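Extracellular invertase (Aspergillus kawachii, PDB 5XH8) probably splits sucrose as a secreted family 32 beta-fructofuranosidase and, with its high transfructosylation activity, transfers fructosyl units to build fructooligosaccharides such as 1-kestose. Local coordinates at residues L44-P49 and G100-N105; W226-N231 and G241-N246; S349-E354 and N365-L370; P451-F456 and V592-Y597. All coordinates share one frame; numbering follows the deposited sequence.

Contact 1: residues L44-P49 and G100-N105; sequences LHYTDP and GSVIPN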
loop_
_atom_site.group_PDB
_atom_site.type_symbol
_atom_site.label_atom_id
_atom_site.label_comp_id
_atom_site.label_asym_id
_atom_site.label_seq_id
_atom_site.Cartn_x
_atom_site.Cartn_y
_atom_site.Cartn_z
ATOM N N LEU A 44 0.335 14.958 -16.758
ATOM C CA LEU A 44 1.505 14.293 -17.333
ATOM C C LEU A 44 2.398 15.187 -18.225
ATOM O O LEU A 44 3.438 14.707 -18.694
ATOM C CB LEU A 44 1.069 12.997 -18.077
ATOM C CG LEU A 44 2.086 12.103 -18.812
ATOM C CD1 LEU A 44 1.806 10.624 -18.604
ATOM C CD2 LEU A 44 2.134 12.418 -20.292
ATOM N N HIS A 45 2.072 16.475 -18.384
ATOM C CA HIS A 45 2.800 17.339 -19.318
ATOM C C HIS A 45 4.301 17.416 -18.968
ATOM O O HIS A 45 4.656 17.458 -17.789
ATOM C CB HIS A 45 2.319 18.802 -19.301
ATOM C CG HIS A 45 0.844 19.014 -19.373
ATOM N ND1 HIS A 45 0.011 18.282 -20.195
ATOM C CD2 HIS A 45 0.064 19.955 -18.796
ATOM C CE1 HIS A 45 -1.228 18.714 -20.071
ATOM N NE2 HIS A 45 -1.220 19.746 -19.242
ATOM N N TYR A 46 5.169 17.465 -19.968
ATOM C CA TYR A 46 6.588 17.708 -19.706
ATOM C C TYR A 46 7.340 18.111 -20.944
ATOM O O TYR A 46 7.008 17.679 -22.049
ATOM C CB TYR A 46 7.274 16.481 -19.079
ATOM C CG TYR A 46 7.450 15.275 -19.988
ATOM C CD1 TYR A 46 6.391 14.402 -20.257
ATOM C CD2 TYR A 46 8.699 14.986 -20.576
ATOM C CE1 TYR A 46 6.564 13.278 -21.065
ATOM C CE2 TYR A 46 8.876 13.864 -21.380
ATOM C CZ TYR A 46 7.805 13.009 -21.630
ATOM O OH TYR A 46 7.980 11.889 -22.447
ATOM N N THR A 47 8.367 18.927 -20.744
ATOM C CA THR A 47 9.350 19.182 -21.774
ATOM C C THR A 47 10.414 18.110 -21.676
ATOM O O THR A 47 11.045 17.957 -20.639
ATOM C CB THR A 47 10.014 20.557 -21.610
ATOM O OG1 THR A 47 9.004 21.568 -21.511
ATOM C CG2 THR A 47 10.916 20.859 -22.778
ATOM N N ASP A 48 10.594 17.366 -22.749
ATOM C CA ASP A 48 11.631 16.362 -22.851
ATOM C C ASP A 48 13.004 17.075 -23.008
ATOM O O ASP A 48 13.260 17.661 -24.059
ATOM C CB ASP A 48 11.338 15.475 -24.059
ATOM C CG ASP A 48 12.376 14.371 -24.257
ATOM O OD1 ASP A 48 13.546 14.550 -23.822
ATOM O OD2 ASP A 48 11.993 13.310 -24.819
ATOM N N PRO A 49 13.884 17.013 -21.980
ATOM C CA PRO A 49 15.148 17.776 -22.083
ATOM C C PRO A 49 16.031 17.384 -23.272
ATOM O O PRO A 49 16.680 18.250 -23.836
ATOM C CB PRO A 49 15.853 17.508 -20.748
ATOM C CG PRO A 49 15.239 16.266 -20.218
ATOM C CD PRO A 49 13.832 16.209 -20.742
ATOM N N GLY A 100 -1.373 12.218 -12.742
ATOM C CA GLY A 100 -0.005 12.289 -12.284
ATOM C C GLY A 100 0.740 13.392 -13.006
ATOM O O GLY A 100 0.211 14.000 -13.972
ATOM N N SER A 101 1.973 13.628 -12.554
ATOM C CA SER A 101 2.848 14.593 -13.169
ATOM C C SER A 101 4.244 14.002 -13.338
ATOM O O SER A 101 4.586 12.964 -12.731
ATOM C CB SER A 101 2.887 15.888 -12.344
ATOM O OG SER A 101 3.220 15.631 -10.996
ATOM N N VAL A 102 5.039 14.682 -14.171
ATOM C CA VAL A 102 6.312 14.147 -14.633
ATOM C C VAL A 102 7.504 14.991 -14.185
ATOM O O VAL A 102 7.548 16.215 -14.408
ATOM C CB VAL A 102 6.315 13.988 -16.163
ATOM C CG1 VAL A 102 7.718 13.634 -16.702
ATOM C CG2 VAL A 102 5.279 12.934 -16.557
ATOM N N ILE A 103 8.466 14.302 -13.581
ATOM C CA ILE A 103 9.834 14.805 -13.392
ATOM C C ILE A 103 10.580 14.527 -14.697
ATOM O O ILE A 103 10.836 13.377 -15.013
ATOM C CB ILE A 103 10.553 14.117 -12.194
ATOM C CG1 ILE A 103 9.765 14.366 -10.904
ATOM C CG2 ILE A 103 12.011 14.603 -12.085
ATOM C CD1 ILE A 103 10.241 13.553 -9.715
ATOM N N PRO A 104 10.881 15.567 -15.488
ATOM C CA PRO A 104 11.374 15.306 -16.848
ATOM C C PRO A 104 12.708 14.582 -16.914
ATOM O O PRO A 104 12.915 13.710 -17.770
ATOM C CB PRO A 104 11.496 16.714 -17.460
ATOM C CG PRO A 104 10.555 17.536 -16.661
ATOM C CD PRO A 104 10.650 17.002 -15.264
ATOM N N ASN A 105 13.590 14.931 -15.990
ATOM C CA ASN A 105 14.898 14.334 -15.902
ATOM C C ASN A 105 14.960 13.569 -14.587
ATOM O O ASN A 105 15.454 14.082 -13.587
ATOM C CB ASN A 105 15.955 15.447 -15.961
ATOM C CG ASN A 105 17.251 14.969 -16.580
ATOM O OD1 ASN A 105 17.673 13.842 -16.348
ATOM N ND2 ASN A 105 17.864 15.812 -17.425
HETATM O O HOH W 1 3.686 17.022 -15.345
#
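Gly100 offers its carbonyl to Leu44, and Leu44 N donates to Gly100 O over 2.9 Å with a bent N-H...O angle of 137°. The strands ending at 47 and 103 run nearly parallel here, 18° apart in direction, yet they belong to neighbouring sheets of the beta-propeller. Ser101 turns its hydroxyl to the backbone of Pro172 and Val174, in the next sheet. Val102 fills the gap between the strands with both methyls. CG1, anti to the backbone N (chi1 171°), lies 4.2 Å from the centroid of the Tyr46 ring, an off-centre CH-pi contact, while CG2 comes within 3.3 Å of Leu44 O. One water spans the same gap, donating to His45 O and accepting from Val102 N, its oxygen 2.9 Å from that nitrogen. Beyond Ile103, Pro104 rests CB against Thr47 O at 3.4 Å and crosses the ring of Pro49 at about a right angle, with Pro49 CD 4.1 Å from Pro104 CB. Asn105 closes the contact at the surface, ND2 beside Pro49 CG. A single direct backbone bond and one water thus supply the hydrogen bonding between the segments, and the join between the two propeller sheets depends mainly on apolar side chains.

Contact 2: residues W226-N231 and G241-N246; sequences WHEPTN and GRWAFN
Trp226 drives the edge of its indole into the face of Trp243, a T-shaped pair with six-membered rings perpendicular and centroids 5.0 Å apart. Atoms CZ2 and CH2 of Trp226 do the touching, above the CZ3 and CH2 end of Trp243. The other end of the same indole is covered by Glu228, whose CG stands 3.7 Å from the centroid of the five-membered ring of Trp243, a CH-pi contact over the face. A bend at chi2 (-72°) swings Glu228 CD to 3.6 Å from Trp243 NE1; the carboxylate plane lies 15° from that ring. Trp226 NE1 then donates to Glu228 OE2 over 2.8 Å, meeting the anti side of the oxygen, so the acid links the two tryptophans. Leu290 and Val292 border this buried end, where strand 219-227 leaves its propeller sheet.

Toward solvent the contact becomes polar and more open. Asn231 N donates to Ala244 O, and Arg242 grips Asn231 O side-on, with NE and NH2 both directed at that one oxygen; the NH2 bond is the shorter, at 2.8 Å. Asn231 OD1 adds a weak bond from Arg242 NE. Asn231 CB lies over the Phe245 ring, 4.2 Å from its centroid, and Thr230 CG2 reaches Phe245 CD2 at 3.6 Å. Thr230 OG1 makes a weak hydrogen bond to a bound glycerol. The guanidinium charge is likely to polarise the Asn231 carbonyl, which accepts two bonds there, whereas the inner half rests on one face of Trp243, with the Trp226 to Glu228 bond keeping the two groups that touch that face together.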
loop_
_atom_site.group_PDB
_atom_site.type_symbol
_atom_site.label_atom_id
_atom_site.label_comp_id
_atom_site.label_asym_id
_atom_site.label_seq_id
_atom_site.Cartn_x
_atom_site.Cartn_y
_atom_site.Cartn_z
ATOM N N TRP A 226 -1.237 24.397 2.811
ATOM C CA TRP A 226 -2.407 25.238 2.623
ATOM C C TRP A 226 -3.641 24.410 2.935
ATOM O O TRP A 226 -3.809 23.294 2.404
ATOM C CB TRP A 226 -2.476 25.788 1.180
ATOM C CG TRP A 226 -3.675 26.671 0.918
ATOM C CD1 TRP A 226 -4.258 27.560 1.798
ATOM C CD2 TRP A 226 -4.412 26.789 -0.305
ATOM N NE1 TRP A 226 -5.329 28.177 1.210
ATOM C CE2 TRP A 226 -5.448 27.737 -0.080
ATOM C CE3 TRP A 226 -4.306 26.184 -1.566
ATOM C CZ2 TRP A 226 -6.377 28.088 -1.067
ATOM C CZ3 TRP A 226 -5.242 26.517 -2.550
ATOM C CH2 TRP A 226 -6.262 27.477 -2.291
ATOM N N HIS A 227 -4.484 24.929 3.822
ATOM C CA HIS A 227 -5.744 24.301 4.136
ATOM C C HIS A 227 -6.750 25.378 4.524
ATOM O O HIS A 227 -6.368 26.445 4.955
ATOM C CB HIS A 227 -5.557 23.263 5.260
ATOM C CG HIS A 227 -5.101 23.861 6.555
ATOM N ND1 HIS A 227 -5.981 24.269 7.536
ATOM C CD2 HIS A 227 -3.862 24.170 7.007
ATOM C CE1 HIS A 227 -5.302 24.780 8.546
ATOM N NE2 HIS A 227 -4.016 24.742 8.246
ATOM N N GLU A 228 -8.032 25.101 4.331
ATOM C CA GLU A 228 -9.095 26.051 4.629
ATOM C C GLU A 228 -10.229 25.292 5.277
ATOM O O GLU A 228 -10.383 24.087 5.033
ATOM C CB GLU A 228 -9.612 26.709 3.350
ATOM C CG GLU A 228 -8.587 27.509 2.577
ATOM C CD GLU A 228 -8.194 28.815 3.248
ATOM O OE1 GLU A 228 -8.833 29.211 4.240
ATOM O OE2 GLU A 228 -7.222 29.428 2.770
ATOM N N PRO A 229 -11.036 25.978 6.114
ATOM C CA PRO A 229 -12.204 25.337 6.714
ATOM C C PRO A 229 -13.225 24.902 5.673
ATOM O O PRO A 229 -13.387 25.574 4.644
ATOM C CB PRO A 229 -12.827 26.452 7.591
ATOM C CG PRO A 229 -11.723 27.403 7.837
ATOM C CD PRO A 229 -10.859 27.361 6.601
ATOM N N THR A 230 -13.914 23.802 5.956
ATOM C CA THR A 230 -14.926 23.245 5.061
ATOM C C THR A 230 -15.905 24.289 4.525
ATOM O O THR A 230 -16.599 24.956 5.286
ATOM C CB THR A 230 -15.739 22.150 5.772
ATOM O OG1 THR A 230 -14.850 21.184 6.320
ATOM C CG2 THR A 230 -16.674 21.468 4.827
ATOM N N ASN A 231 -15.948 24.411 3.201
ATOM C CA ASN A 231 -16.873 25.288 2.489
ATOM C C ASN A 231 -16.751 26.770 2.843
ATOM O O ASN A 231 -17.704 27.520 2.708
ATOM C CB ASN A 231 -18.319 24.799 2.635
ATOM C CG ASN A 231 -19.196 25.218 1.470
ATOM O OD1 ASN A 231 -18.723 25.464 0.361
ATOM N ND2 ASN A 231 -20.484 25.313 1.719
ATOM N N GLY A 241 -15.210 31.979 -6.111
ATOM C CA GLY A 241 -16.035 30.833 -5.791
ATOM C C GLY A 241 -15.963 30.513 -4.323
ATOM O O GLY A 241 -16.001 31.427 -3.492
ATOM N N ARG A 242 -15.858 29.220 -4.015
ATOM C CA ARG A 242 -15.642 28.752 -2.655
ATOM C C ARG A 242 -14.486 27.750 -2.602
ATOM O O ARG A 242 -14.165 27.068 -3.586
ATOM C CB ARG A 242 -16.904 28.122 -2.075
ATOM C CG ARG A 242 -18.199 28.916 -2.264
ATOM C CD ARG A 242 -19.304 28.382 -1.359
ATOM N NE ARG A 242 -19.007 28.674 0.051
ATOM C CZ ARG A 242 -19.307 29.813 0.702
ATOM N NH1 ARG A 242 -19.940 30.812 0.109
ATOM N NH2 ARG A 242 -18.951 29.959 1.974
ATOM N N TRP A 243 -13.835 27.705 -1.445
ATOM C CA TRP A 243 -12.857 26.677 -1.145
ATOM C C TRP A 243 -13.549 25.308 -1.077
ATOM O O TRP A 243 -12.940 24.293 -1.379
ATOM C CB TRP A 243 -12.121 26.975 0.163
ATOM C CG TRP A 243 -11.394 28.312 0.221
ATOM C CD1 TRP A 243 -11.419 29.210 1.266
ATOM C CD2 TRP A 243 -10.537 28.895 -0.777
ATOM N NE1 TRP A 243 -10.627 30.303 0.985
ATOM C CE2 TRP A 243 -10.076 30.143 -0.259
ATOM C CE3 TRP A 243 -10.112 28.500 -2.059
ATOM C CZ2 TRP A 243 -9.210 30.975 -0.976
ATOM C CZ3 TRP A 243 -9.257 29.331 -2.777
ATOM C CH2 TRP A 243 -8.809 30.554 -2.235
ATOM N N ALA A 244 -14.815 25.306 -0.658
ATOM C CA ALA A 244 -15.723 24.199 -0.868
ATOM C C ALA A 244 -15.286 22.948 -0.086
ATOM O O ALA A 244 -14.644 23.078 0.982
ATOM C CB ALA A 244 -15.914 23.956 -2.367
ATOM N N PHE A 245 -15.614 21.752 -0.572
ATOM C CA PHE A 245 -15.458 20.546 0.264
ATOM C C PHE A 245 -14.216 19.710 0.033
ATOM O O PHE A 245 -13.922 18.816 0.826
ATOM C CB PHE A 245 -16.690 19.696 0.135
ATOM C CG PHE A 245 -17.934 20.352 0.686
ATOM C CD1 PHE A 245 -18.698 21.201 -0.103
ATOM C CD2 PHE A 245 -18.346 20.107 1.994
ATOM C CE1 PHE A 245 -19.853 21.793 0.392
ATOM C CE2 PHE A 245 -19.502 20.702 2.507
ATOM C CZ PHE A 245 -20.258 21.542 1.702
ATOM N N ASN A 246 -13.486 19.985 -1.043
ATOM C CA ASN A 246 -12.310 19.186 -1.406
ATOM C C ASN A 246 -11.541 19.923 -2.495
ATOM O O ASN A 246 -12.156 20.520 -3.355
ATOM C CB ASN A 246 -12.761 17.805 -1.912
ATOM C CG ASN A 246 -11.604 16.861 -2.124
ATOM O OD1 ASN A 246 -10.898 16.502 -1.179
ATOM N ND2 ASN A 246 -11.407 16.448 -3.364
#

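Contact 3: residues S349-E354 and N365-L370; sequences SGDLFE and NWTGTL
Gly350 and Gly368 bring their backbones together in the closest approach of this contact, with Gly350 CA 3.6 Å from Gly368 N. This is van der Waals contact of main chain on main chain, and no hydrogen bond joins the two segments. Both glycines matter sterically. A CB on Gly350 would run into Gly368 N and Thr367 CG2, and the backbone angles of Gly368 would press one against the preceding carbonyl oxygen.

Side-chain contact across the gap belongs to one methyl. Thr367 CG2, anti to its backbone N (chi1 -54° for OG1), touches Gly350 CA at 4.0 Å and sits 3.8 Å from Asp351 OD2, the two side chains crossing at about a right angle.

Strands 341-348 and 366-385 are antiparallel neighbours in one sheet of the propeller domain, and this contact lies where the first has ended and the chain curls away before helix 361-364. Beside it, Thr369 and Leu348 are still joined by backbone hydrogen bonding.

Hydrogen bonds within the curl tie its backbone to two of its own side chains. Ser349 OG accepts from Phe353 N at 3.0 Å and, weakly, from Asp351 N. Asp351 OD1 takes the N-H of Glu354 at 2.9 Å in an Asx motif, the donor standing well above the carboxylate plane. Ser349 CB lies over the rim of the Phe353 ring, which also stacks with His287, a residue of the sodium site. Ser349 O is bonded by the indole N-H of Trp564, from the C-terminal domain.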
loop_
_atom_site.group_PDB
_atom_site.type_symbol
_atom_site.label_atom_id
_atom_site.label_comp_id
_atom_site.label_asym_id
_atom_site.label_seq_id
_atom_site.Cartn_x
_atom_site.Cartn_y
_atom_site.Cartn_z
ATOM N N SER A 349 -15.148 19.732 -19.714
ATOM C CA SER A 349 -15.932 18.522 -19.707
ATOM C C SER A 349 -17.068 18.611 -20.722
ATOM O O SER A 349 -17.765 19.637 -20.801
ATOM C CB SER A 349 -16.534 18.263 -18.322
ATOM O OG SER A 349 -17.516 17.232 -18.397
ATOM N N GLY A 350 -17.252 17.541 -21.481
ATOM C CA GLY A 350 -18.238 17.518 -22.566
ATOM C C GLY A 350 -19.668 17.235 -22.130
ATOM O O GLY A 350 -20.588 17.456 -22.917
ATOM N N ASP A 351 -19.860 16.718 -20.907
ATOM C CA ASP A 351 -21.145 16.181 -20.501
ATOM C C ASP A 351 -21.527 16.561 -19.064
ATOM O O ASP A 351 -22.116 15.755 -18.336
ATOM C CB ASP A 351 -21.134 14.643 -20.699
ATOM C CG ASP A 351 -20.048 13.952 -19.897
ATOM O OD1 ASP A 351 -19.355 14.618 -19.094
ATOM O OD2 ASP A 351 -19.864 12.740 -20.095
ATOM N N LEU A 352 -21.188 17.785 -18.665
ATOM C CA LEU A 352 -21.519 18.285 -17.332
ATOM C C LEU A 352 -20.992 17.335 -16.237
ATOM O O LEU A 352 -21.702 16.984 -15.287
ATOM C CB LEU A 352 -23.038 18.516 -17.191
ATOM C CG LEU A 352 -23.649 19.554 -18.143
ATOM C CD1 LEU A 352 -25.162 19.612 -17.947
ATOM C CD2 LEU A 352 -23.028 20.917 -17.916
ATOM N N PHE A 353 -19.734 16.924 -16.388
ATOM C CA PHE A 353 -19.122 15.985 -15.453
ATOM C C PHE A 353 -19.980 14.727 -15.289
ATOM O O PHE A 353 -20.235 14.278 -14.192
ATOM C CB PHE A 353 -18.844 16.687 -14.122
ATOM C CG PHE A 353 -18.164 18.017 -14.281
ATOM C CD1 PHE A 353 -16.783 18.088 -14.450
ATOM C CD2 PHE A 353 -18.907 19.202 -14.278
ATOM C CE1 PHE A 353 -16.164 19.313 -14.603
ATOM C CE2 PHE A 353 -18.282 20.428 -14.419
ATOM C CZ PHE A 353 -16.912 20.487 -14.573
ATOM N N GLU A 354 -20.443 14.215 -16.427
ATOM C CA GLU A 354 -21.288 13.019 -16.524
ATOM C C GLU A 354 -22.671 13.181 -15.907
ATOM O O GLU A 354 -23.261 12.211 -15.486
ATOM C CB GLU A 354 -20.546 11.779 -15.982
ATOM C CG GLU A 354 -19.180 11.672 -16.642
ATOM C CD GLU A 354 -18.370 10.452 -16.271
ATOM O OE1 GLU A 354 -18.885 9.559 -15.595
ATOM O OE2 GLU A 354 -17.203 10.394 -16.702
ATOM N N ASN A 365 -19.498 10.263 -30.732
ATOM C CA ASN A 365 -18.325 9.416 -30.622
ATOM C C ASN A 365 -17.066 10.157 -30.131
ATOM O O ASN A 365 -15.950 9.700 -30.377
ATOM C CB ASN A 365 -18.032 8.670 -31.932
ATOM C CG ASN A 365 -17.070 7.498 -31.734
ATOM O OD1 ASN A 365 -17.064 6.867 -30.698
ATOM N ND2 ASN A 365 -16.236 7.240 -32.715
ATOM N N TRP A 366 -17.258 11.288 -29.448
ATOM C CA TRP A 366 -16.215 11.922 -28.651
ATOM C C TRP A 366 -16.907 12.783 -27.605
ATOM O O TRP A 366 -18.090 13.117 -27.736
ATOM C CB TRP A 366 -15.244 12.776 -29.482
ATOM C CG TRP A 366 -15.900 13.927 -30.241
ATOM C CD1 TRP A 366 -16.451 13.870 -31.494
ATOM C CD2 TRP A 366 -16.078 15.287 -29.789
ATOM N NE1 TRP A 366 -16.956 15.101 -31.852
ATOM C CE2 TRP A 366 -16.758 15.985 -30.826
ATOM C CE3 TRP A 366 -15.728 15.981 -28.628
ATOM C CZ2 TRP A 366 -17.100 17.332 -30.729
ATOM C CZ3 TRP A 366 -16.038 17.341 -28.544
ATOM C CH2 TRP A 366 -16.739 17.995 -29.588
ATOM N N THR A 367 -16.157 13.110 -26.558
ATOM C CA THR A 367 -16.679 13.821 -25.402
ATOM C C THR A 367 -15.551 14.614 -24.770
ATOM O O THR A 367 -14.539 14.036 -24.370
ATOM C CB THR A 367 -17.227 12.851 -24.334
ATOM O OG1 THR A 367 -18.184 11.967 -24.911
ATOM C CG2 THR A 367 -17.866 13.616 -23.187
ATOM N N GLY A 368 -15.743 15.933 -24.675
ATOM C CA GLY A 368 -14.793 16.818 -24.059
ATOM C C GLY A 368 -13.675 17.355 -24.949
ATOM O O GLY A 368 -13.383 16.838 -26.045
ATOM N N THR A 369 -13.024 18.389 -24.430
ATOM C CA THR A 369 -11.828 18.937 -25.036
ATOM C C THR A 369 -11.001 19.590 -23.948
ATOM O O THR A 369 -11.522 19.850 -22.858
ATOM C CB THR A 369 -12.183 19.975 -26.119
ATOM O OG1 THR A 369 -11.006 20.375 -26.822
ATOM C CG2 THR A 369 -12.844 21.201 -25.514
ATOM N N LEU A 370 -9.716 19.828 -24.238
ATOM C CA LEU A 370 -8.956 20.792 -23.472
ATOM C C LEU A 370 -9.181 22.145 -24.117
ATOM O O LEU A 370 -9.437 22.236 -25.335
ATOM C CB LEU A 370 -7.453 20.476 -23.489
ATOM C CG LEU A 370 -7.015 19.115 -22.961
ATOM C CD1 LEU A 370 -5.501 19.078 -22.749
ATOM C CD2 LEU A 370 -7.743 18.766 -21.678
#

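Contact 4: residues P451-F456 and V592-Y597; sequences PSEKFF and VSEGLY
Glu594 reaches across to Pro451, Ser452 and Glu453 with a side chain that is extended throughout. Its CB leaves on the sheet face of Phe456; CG, anti to the backbone N (chi1 -165°), passes 3.9 Å from Pro451 CB and also near Phe455 O. CD comes next, 3.5 Å from Ser452 N. At the tip, OE1 lies against Pro451 CA at 3.3 Å, while OE2 collects the donors: Ser452 OG at 2.9 Å, on the syn lone pair, and Ser452 N at 3.0 Å, from above the carboxylate plane. Glu453 N adds a weak third bond to OE2. These donors probably favour the charged form of Glu594, even with Glu453 OE2 4.6 Å from its OE2.

Next to the carboxylate, the segments form the end of an antiparallel pairing in the C-terminal beta-sandwich of the family 32 enzymes. Phe456 and Glu594 make a non-hydrogen-bonded pair, and Gly595 N donates to Phe455 O in a nearly straight bond, N-H...O angle 174°. Apolar atoms pack around this pairing. Val592 CG1 meets Pro451 CD, the two side chains crossing at about a right angle, and Pro451 CG lies over the rim of the Phe456 ring. Leu596 sets CG 4.0 Å from Phe455 CB and carries CD2 on to the backbone of Phe456. The Phe455 ring makes a cation-pi contact with Arg29, which also binds Gly595 O.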
loop_
_atom_site.group_PDB
_atom_site.type_symbol
_atom_site.label_atom_id
_atom_site.label_comp_id
_atom_site.label_asym_id
_atom_site.label_seq_id
_atom_site.Cartn_x
_atom_site.Cartn_y
_atom_site.Cartn_z
ATOM N N PRO A 451 -18.462 35.995 -40.782
ATOM C CA PRO A 451 -17.783 34.789 -41.248
ATOM C C PRO A 451 -18.776 33.841 -41.869
ATOM O O PRO A 451 -19.933 33.822 -41.478
ATOM C CB PRO A 451 -17.185 34.178 -39.956
ATOM C CG PRO A 451 -17.950 34.784 -38.845
ATOM C CD PRO A 451 -18.334 36.159 -39.318
ATOM N N SER A 452 -18.323 33.082 -42.845
ATOM C CA SER A 452 -19.148 32.079 -43.477
ATOM C C SER A 452 -18.949 30.699 -42.857
ATOM O O SER A 452 -19.538 29.742 -43.346
ATOM C CB SER A 452 -18.814 32.013 -44.958
ATOM O OG SER A 452 -17.456 31.652 -45.109
ATOM N N GLU A 453 -18.103 30.566 -41.827
ATOM C CA GLU A 453 -18.035 29.300 -41.082
ATOM C C GLU A 453 -17.875 29.529 -39.591
ATOM O O GLU A 453 -17.591 30.644 -39.150
ATOM C CB GLU A 453 -16.951 28.365 -41.639
ATOM C CG GLU A 453 -15.532 28.884 -41.494
ATOM C CD GLU A 453 -14.472 27.874 -41.914
ATOM O OE1 GLU A 453 -14.781 26.683 -42.184
ATOM O OE2 GLU A 453 -13.300 28.281 -41.965
ATOM N N LYS A 454 -18.058 28.451 -38.818
ATOM C CA LYS A 454 -18.103 28.542 -37.370
ATOM C C LYS A 454 -16.691 28.361 -36.718
ATOM O O LYS A 454 -16.546 27.704 -35.683
ATOM C CB LYS A 454 -19.099 27.507 -36.849
ATOM C CG LYS A 454 -20.506 27.647 -37.421
ATOM C CD LYS A 454 -21.464 26.627 -36.818
ATOM C CE LYS A 454 -22.835 26.725 -37.497
ATOM N NZ LYS A 454 -23.784 25.705 -36.983
ATOM N N PHE A 455 -15.682 28.968 -37.333
ATOM C CA PHE A 455 -14.291 28.873 -36.918
ATOM C C PHE A 455 -13.728 30.279 -37.098
ATOM O O PHE A 455 -13.429 30.684 -38.211
ATOM C CB PHE A 455 -13.530 27.853 -37.777
ATOM C CG PHE A 455 -14.104 26.455 -37.729
ATOM C CD1 PHE A 455 -15.093 26.049 -38.635
ATOM C CD2 PHE A 455 -13.637 25.526 -36.805
ATOM C CE1 PHE A 455 -15.614 24.755 -38.601
ATOM C CE2 PHE A 455 -14.135 24.235 -36.777
ATOM C CZ PHE A 455 -15.136 23.846 -37.677
ATOM N N PHE A 456 -13.693 31.059 -36.027
ATOM C CA PHE A 456 -13.218 32.430 -36.122
ATOM C C PHE A 456 -12.760 32.987 -34.798
ATOM O O PHE A 456 -13.149 32.489 -33.745
ATOM C CB PHE A 456 -14.326 33.376 -36.682
ATOM C CG PHE A 456 -15.577 33.449 -35.835
ATOM C CD1 PHE A 456 -15.711 34.406 -34.842
ATOM C CD2 PHE A 456 -16.631 32.571 -36.054
ATOM C CE1 PHE A 456 -16.853 34.468 -34.066
ATOM C CE2 PHE A 456 -17.774 32.619 -35.277
ATOM C CZ PHE A 456 -17.894 33.570 -34.282
ATOM N N VAL A 592 -12.281 40.367 -37.384
ATOM C CA VAL A 592 -12.752 38.989 -37.490
ATOM C C VAL A 592 -11.715 38.270 -38.318
ATOM O O VAL A 592 -11.404 38.710 -39.430
ATOM C CB VAL A 592 -14.133 38.859 -38.174
ATOM C CG1 VAL A 592 -14.511 37.380 -38.351
ATOM C CG2 VAL A 592 -15.209 39.603 -37.389
ATOM N N SER A 593 -11.170 37.181 -37.767
ATOM C CA SER A 593 -10.244 36.331 -38.483
ATOM C C SER A 593 -10.898 34.961 -38.575
ATOM O O SER A 593 -11.326 34.393 -37.551
ATOM C CB SER A 593 -8.895 36.295 -37.758
ATOM O OG SER A 593 -8.049 35.327 -38.357
ATOM N N GLU A 594 -10.961 34.426 -39.793
ATOM C CA GLU A 594 -11.789 33.268 -40.101
ATOM C C GLU A 594 -10.960 32.067 -40.509
ATOM O O GLU A 594 -9.992 32.215 -41.228
ATOM C CB GLU A 594 -12.756 33.631 -41.238
ATOM C CG GLU A 594 -13.906 32.661 -41.406
ATOM C CD GLU A 594 -14.843 33.050 -42.550
ATOM O OE1 GLU A 594 -14.970 34.262 -42.859
ATOM O OE2 GLU A 594 -15.458 32.130 -43.126
ATOM N N GLY A 595 -11.352 30.881 -40.063
ATOM C CA GLY A 595 -10.666 29.651 -40.454
ATOM C C GLY A 595 -9.854 28.967 -39.359
ATOM O O GLY A 595 -9.762 27.738 -39.345
ATOM N N LEU A 596 -9.264 29.752 -38.459
ATOM C CA LEU A 596 -8.336 29.241 -37.421
ATOM C C LEU A 596 -7.249 28.411 -38.092
ATOM O O LEU A 596 -6.703 28.842 -39.100
ATOM C CB LEU A 596 -9.090 28.472 -36.331
ATOM C CG LEU A 596 -10.303 29.166 -35.719
ATOM C CD1 LEU A 596 -10.902 28.297 -34.625
ATOM C CD2 LEU A 596 -9.976 30.560 -35.190
ATOM N N TYR A 597 -6.930 27.231 -37.579
ATOM C CA TYR A 597 -5.949 26.365 -38.226
ATOM C C TYR A 597 -6.177 24.949 -37.737
ATOM O O TYR A 597 -6.946 24.738 -36.798
ATOM C CB TYR A 597 -4.514 26.822 -37.890
ATOM C CG TYR A 597 -4.132 26.580 -36.417
ATOM C CD1 TYR A 597 -4.619 27.406 -35.402
ATOM C CD2 TYR A 597 -3.302 25.523 -36.059
ATOM C CE1 TYR A 597 -4.295 27.176 -34.060
ATOM C CE2 TYR A 597 -2.976 25.283 -34.723
ATOM C CZ TYR A 597 -3.472 26.112 -33.722
ATOM O OH TYR A 597 -3.134 25.885 -32.397
#

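Contacts 1, 2 and 3 lie in the propeller domain, and contact 4 in the C-terminal sandwich. Contacts 1 and 3 are the closest pair by nearest atoms, about 5 Å apart, and share a sheet in which strands 37-47 and 366-385 are neighbours. Contacts 2 and 4 lie on opposite sides of the chain's centre, their own centres 41 Å apart. Of the three propeller contacts, contact 3 has its centre nearest to that of contact 4, 23 Å away. The sodium ion is about 8 Å from the Ser349 side chain of contact 3 and about 11 Å from that of Ala244 in contact 2. Bound glycerol approaches the Thr230 side chain of contact 2 to about 3 Å.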